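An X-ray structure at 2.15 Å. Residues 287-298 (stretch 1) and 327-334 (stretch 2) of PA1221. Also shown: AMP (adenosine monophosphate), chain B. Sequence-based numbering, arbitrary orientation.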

# COMPACT_ATOMS: atom_id res chain seq x y z
N ILE A 287 1.88 -9.33 -10.97
CA ILE A 287 2.35 -10.66 -11.34
C ILE A 287 3.88 -10.68 -11.32
O ILE A 287 4.55 -9.87 -11.99
N LEU A 288 4.44 -11.60 -10.55
CA LEU A 288 5.88 -11.70 -10.45
C LEU A 288 6.45 -12.26 -11.75
O LEU A 288 5.83 -13.09 -12.43
N SER A 289 7.66 -11.80 -12.07
CA SER A 289 8.37 -12.28 -13.25
C SER A 289 9.24 -13.47 -12.81
O SER A 289 10.24 -13.31 -12.11
N VAL A 290 8.85 -14.66 -13.24
CA VAL A 290 9.60 -15.86 -12.91
C VAL A 290 11.08 -15.74 -13.31
O VAL A 290 11.95 -16.14 -12.55
N PRO A 291 11.38 -15.19 -14.49
CA PRO A 291 12.82 -15.11 -14.81
C PRO A 291 13.63 -14.26 -13.82
O PRO A 291 14.79 -14.59 -13.55
N HIS A 292 13.04 -13.19 -13.29
CA HIS A 292 13.74 -12.35 -12.31
C HIS A 292 13.81 -13.03 -10.93
O HIS A 292 14.83 -12.94 -10.24
N VAL A 293 12.75 -13.73 -10.53
CA VAL A 293 12.76 -14.48 -9.27
C VAL A 293 13.82 -15.57 -9.33
O VAL A 293 14.54 -15.80 -8.36
N ARG A 294 13.92 -16.23 -10.49
CA ARG A 294 14.94 -17.23 -10.76
C ARG A 294 16.33 -16.59 -10.62
O ARG A 294 17.20 -17.13 -9.93
N ARG A 295 16.54 -15.45 -11.27
CA ARG A 295 17.87 -14.84 -11.20
C ARG A 295 18.24 -14.50 -9.73
O ARG A 295 19.37 -14.77 -9.25
N ALA A 296 17.27 -13.94 -9.00
CA ALA A 296 17.49 -13.59 -7.60
C ALA A 296 17.82 -14.82 -6.75
O ALA A 296 18.86 -14.86 -6.09
N LEU A 297 16.94 -15.82 -6.77
CA LEU A 297 17.12 -16.97 -5.88
C LEU A 297 18.34 -17.83 -6.22
O LEU A 297 18.99 -18.39 -5.32
N LEU A 298 18.65 -17.91 -7.51
CA LEU A 298 19.86 -18.62 -7.93
C LEU A 298 21.11 -17.89 -7.45
O LEU A 298 22.13 -18.51 -7.20
N ASP A 327 9.16 -23.97 -7.38
CA ASP A 327 8.40 -22.86 -7.95
C ASP A 327 9.12 -22.23 -9.12
O ASP A 327 8.49 -21.65 -10.00
N LEU A 328 10.45 -22.34 -9.13
CA LEU A 328 11.25 -21.66 -10.15
C LEU A 328 11.10 -22.33 -11.50
O LEU A 328 11.59 -21.82 -12.52
N GLU A 329 10.43 -23.48 -11.52
CA GLU A 329 10.18 -24.20 -12.75
C GLU A 329 8.80 -23.91 -13.34
O GLU A 329 8.47 -24.45 -14.38
N GLU A 330 8.00 -23.08 -12.67
CA GLU A 330 6.63 -22.86 -13.12
C GLU A 330 6.50 -21.61 -13.99
O GLU A 330 7.43 -20.80 -14.06
N ASP A 331 5.32 -21.43 -14.59
CA ASP A 331 5.05 -20.29 -15.48
C ASP A 331 4.74 -19.06 -14.63
O ASP A 331 4.79 -17.94 -15.12
N ASP A 332 4.37 -19.29 -13.37
CA ASP A 332 4.05 -18.20 -12.45
C ASP A 332 4.39 -18.64 -11.03
O ASP A 332 4.30 -19.81 -10.73
N ILE A 333 4.75 -17.69 -10.17
CA ILE A 333 4.95 -17.98 -8.75
C ILE A 333 3.60 -17.99 -8.06
O ILE A 333 2.86 -17.01 -8.16
N PRO A 334 3.26 -19.09 -7.35
CA PRO A 334 1.99 -19.14 -6.61
C PRO A 334 1.85 -17.92 -5.71
O PRO A 334 2.88 -17.34 -5.30

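How does the loop before the helix meet the second stretch? Ile 287 turns sideways and makes no contact across; its backbone lies instead beside the bound nucleotide, with Ile 287 N 3.4 Å from AMP C2. Leu 288 follows with its CA-to-CB bond toward the other stretch. In its m, t rotamer, Leu 288 CD1 lies 4.0 Å from Ile 333 CB, an apolar contact between two buried residues. Water 1 links their backbones: it donates to Leu 288 O at 2.8 Å and accepts from Ile 333 N at 2.9 Å.

What lies at the helix start, and which side chain of the helix first meets stretch 2? Ser 289, chi1 t, occupies the N-cap position, and its CA-to-CB bond points away from stretch 2. Ser 289 OG shares a hydrogen bond of 2.7 Å with His 292 ND1; neither residue contacts stretch 2. Val 290, chi1 t, points toward the partner and is deeply engaged there. Much of what it meets is backbone: Val 290 CG1 lies 3.5 Å from Glu 330 O, while Val 290 CG2 lies 3.6 Å from both Asp 331 O and Asp 332 CA. Val 290 CG2 also reaches Ile 333 CD1 at 4.1 Å. The CA-to-CB bonds of Asp 331 and Asp 332 point away, and the methyl meets their main-chain atoms.

How is the apolar contact continued further along the helix? Val 293 is also t, and Val 293 CG1 touches two partners, with Leu 328 CD2 at 3.7 Å and Ile 333 CD1 at 4.1 Å. Ile 333 (m, m) points toward the helix, whereas Leu 328 (m, t) leaves its backbone sideways yet has the largest covered area of any residue in the two stretches.

Where does the polar part of the contact lie? Arg 294 sets off sideways, but its m, t, p side chain bends so that its end comes nearer stretch 2. On the way, Arg 294 CG packs 3.8 Å from Leu 328 CB. Arg 294 NH1 then donates to Leu 328 O at 2.8 Å and to Glu 329 OE2 at 3.0 Å, the latter bond belonging to a salt bridge; both acceptors lie at the guanidinium edge, near its plane. Water 2 accepts from Arg 294 NH2 at 3.1 Å and donates to Glu 329 OE2 at 2.7 Å.

What closes the contact? Leu 297, four residues after Val 293 and therefore on much the same helix face, is m, t, with Leu 297 CD1 3.9 Å from Leu 328 CD2.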

# COMPACT_ATOMS: atom_id res chain seq x y z
CB ILE A 287 1.81 -11.05 -12.74
CG1 ILE A 287 0.32 -11.32 -12.67
CG2 ILE A 287 2.56 -12.28 -13.35
CD1 ILE A 287 -0.35 -11.39 -14.08
CB LEU A 288 6.29 -12.58 -9.26
CG LEU A 288 5.83 -12.22 -7.85
CD1 LEU A 288 6.58 -13.11 -6.86
CD2 LEU A 288 6.06 -10.74 -7.54
CB SER A 289 9.25 -11.16 -13.80
OG SER A 289 10.24 -11.64 -14.69
CB VAL A 290 8.93 -17.13 -13.48
CG1 VAL A 290 9.78 -18.38 -13.20
CG2 VAL A 290 7.50 -17.29 -12.89
CB PRO A 291 12.82 -14.47 -16.21
CG PRO A 291 11.51 -14.93 -16.81
CD PRO A 291 10.52 -14.89 -15.66
CB HIS A 292 13.07 -10.96 -12.21
CG HIS A 292 13.26 -10.10 -13.42
ND1 HIS A 292 12.44 -10.17 -14.53
CD2 HIS A 292 14.20 -9.16 -13.70
CE1 HIS A 292 12.87 -9.31 -15.44
NE2 HIS A 292 13.93 -8.69 -14.96
CB VAL A 293 11.37 -15.11 -8.93
CG1 VAL A 293 11.48 -16.07 -7.74
CG2 VAL A 293 10.35 -14.02 -8.65
CB ARG A 294 14.80 -17.80 -12.19
CG ARG A 294 13.90 -19.05 -12.32
CD ARG A 294 13.82 -19.56 -13.78
NE ARG A 294 15.01 -20.32 -14.19
CZ ARG A 294 15.14 -21.64 -14.03
NH1 ARG A 294 14.15 -22.33 -13.47
NH2 ARG A 294 16.24 -22.27 -14.41
CB ARG A 295 17.95 -13.62 -12.11
CG ARG A 295 19.36 -13.14 -12.33
CD ARG A 295 19.47 -11.94 -13.29
NE ARG A 295 20.86 -11.52 -13.37
CZ ARG A 295 21.25 -10.30 -13.71
NH1 ARG A 295 20.35 -9.38 -14.04
NH2 ARG A 295 22.54 -10.00 -13.74
CB ALA A 296 16.29 -12.80 -7.01
CB LEU A 297 15.84 -17.81 -5.79
CG LEU A 297 14.73 -17.05 -5.08
CD1 LEU A 297 13.51 -17.93 -4.89
CD2 LEU A 297 15.23 -16.53 -3.74
CB LEU A 298 19.90 -18.83 -9.45
CG LEU A 298 18.83 -19.81 -9.95
CD1 LEU A 298 18.79 -19.90 -11.47
CD2 LEU A 298 19.06 -21.19 -9.32
CB ASP A 327 8.09 -21.80 -6.89
CG ASP A 327 7.18 -22.32 -5.80
OD1 ASP A 327 6.41 -23.28 -6.09
OD2 ASP A 327 7.23 -21.78 -4.66
CB LEU A 328 12.72 -21.63 -9.74
CG LEU A 328 13.01 -20.98 -8.39
CD1 LEU A 328 14.49 -21.08 -8.11
CD2 LEU A 328 12.54 -19.53 -8.36
CB GLU A 329 10.31 -25.71 -12.52
CG GLU A 329 11.66 -26.13 -12.00
CD GLU A 329 12.79 -25.63 -12.88
OE1 GLU A 329 12.73 -25.82 -14.11
OE2 GLU A 329 13.74 -25.03 -12.32
CB GLU A 330 5.70 -22.72 -11.90
CG GLU A 330 5.82 -23.85 -10.87
CD GLU A 330 4.79 -24.95 -11.07
OE1 GLU A 330 4.00 -24.88 -12.03
OE2 GLU A 330 4.76 -25.90 -10.25
CB ASP A 331 3.84 -20.56 -16.39
CG ASP A 331 4.17 -21.41 -17.61
OD1 ASP A 331 5.29 -21.93 -17.73
OD2 ASP A 331 3.25 -21.57 -18.45
CB ASP A 332 2.55 -17.88 -12.50
CG ASP A 332 1.68 -19.07 -12.05
OD1 ASP A 332 1.51 -20.01 -12.85
OD2 ASP A 332 1.17 -19.05 -10.90
CB ILE A 333 5.80 -16.89 -8.06
CG1 ILE A 333 7.12 -16.67 -8.81
CG2 ILE A 333 6.03 -17.24 -6.58
CD1 ILE A 333 8.00 -17.92 -8.91
CB PRO A 334 2.13 -20.40 -5.74
CG PRO A 334 3.07 -21.29 -6.50
CD PRO A 334 4.04 -20.33 -7.20
P AMP B . -3.37 -2.48 -3.94
O1P AMP B . -2.98 -1.09 -4.39
O2P AMP B . -2.47 -3.21 -2.95
O3P AMP B . -4.79 -2.37 -3.40
O5' AMP B . -3.61 -3.41 -5.21
C5' AMP B . -4.22 -4.67 -5.08
C4' AMP B . -4.29 -5.40 -6.39
O4' AMP B . -2.96 -5.54 -6.95
C3' AMP B . -4.82 -6.82 -6.33
O3' AMP B . -6.24 -6.88 -6.28
C2' AMP B . -4.22 -7.45 -7.58
O2' AMP B . -4.96 -7.07 -8.73
C1' AMP B . -2.85 -6.78 -7.64
N9 AMP B . -1.80 -7.59 -6.97
C8 AMP B . -1.31 -7.34 -5.73
N7 AMP B . -0.37 -8.25 -5.38
C5 AMP B . -0.23 -9.11 -6.40
C6 AMP B . 0.61 -10.31 -6.68
N6 AMP B . 1.49 -10.77 -5.77
N1 AMP B . 0.45 -10.93 -7.87
C2 AMP B . -0.43 -10.46 -8.78
N3 AMP B . -1.21 -9.38 -8.59
C4 AMP B . -1.17 -8.67 -7.45
O HOH W 1 4.19 -14.97 -11.10
O HOH W 2 15.90 -25.26 -13.84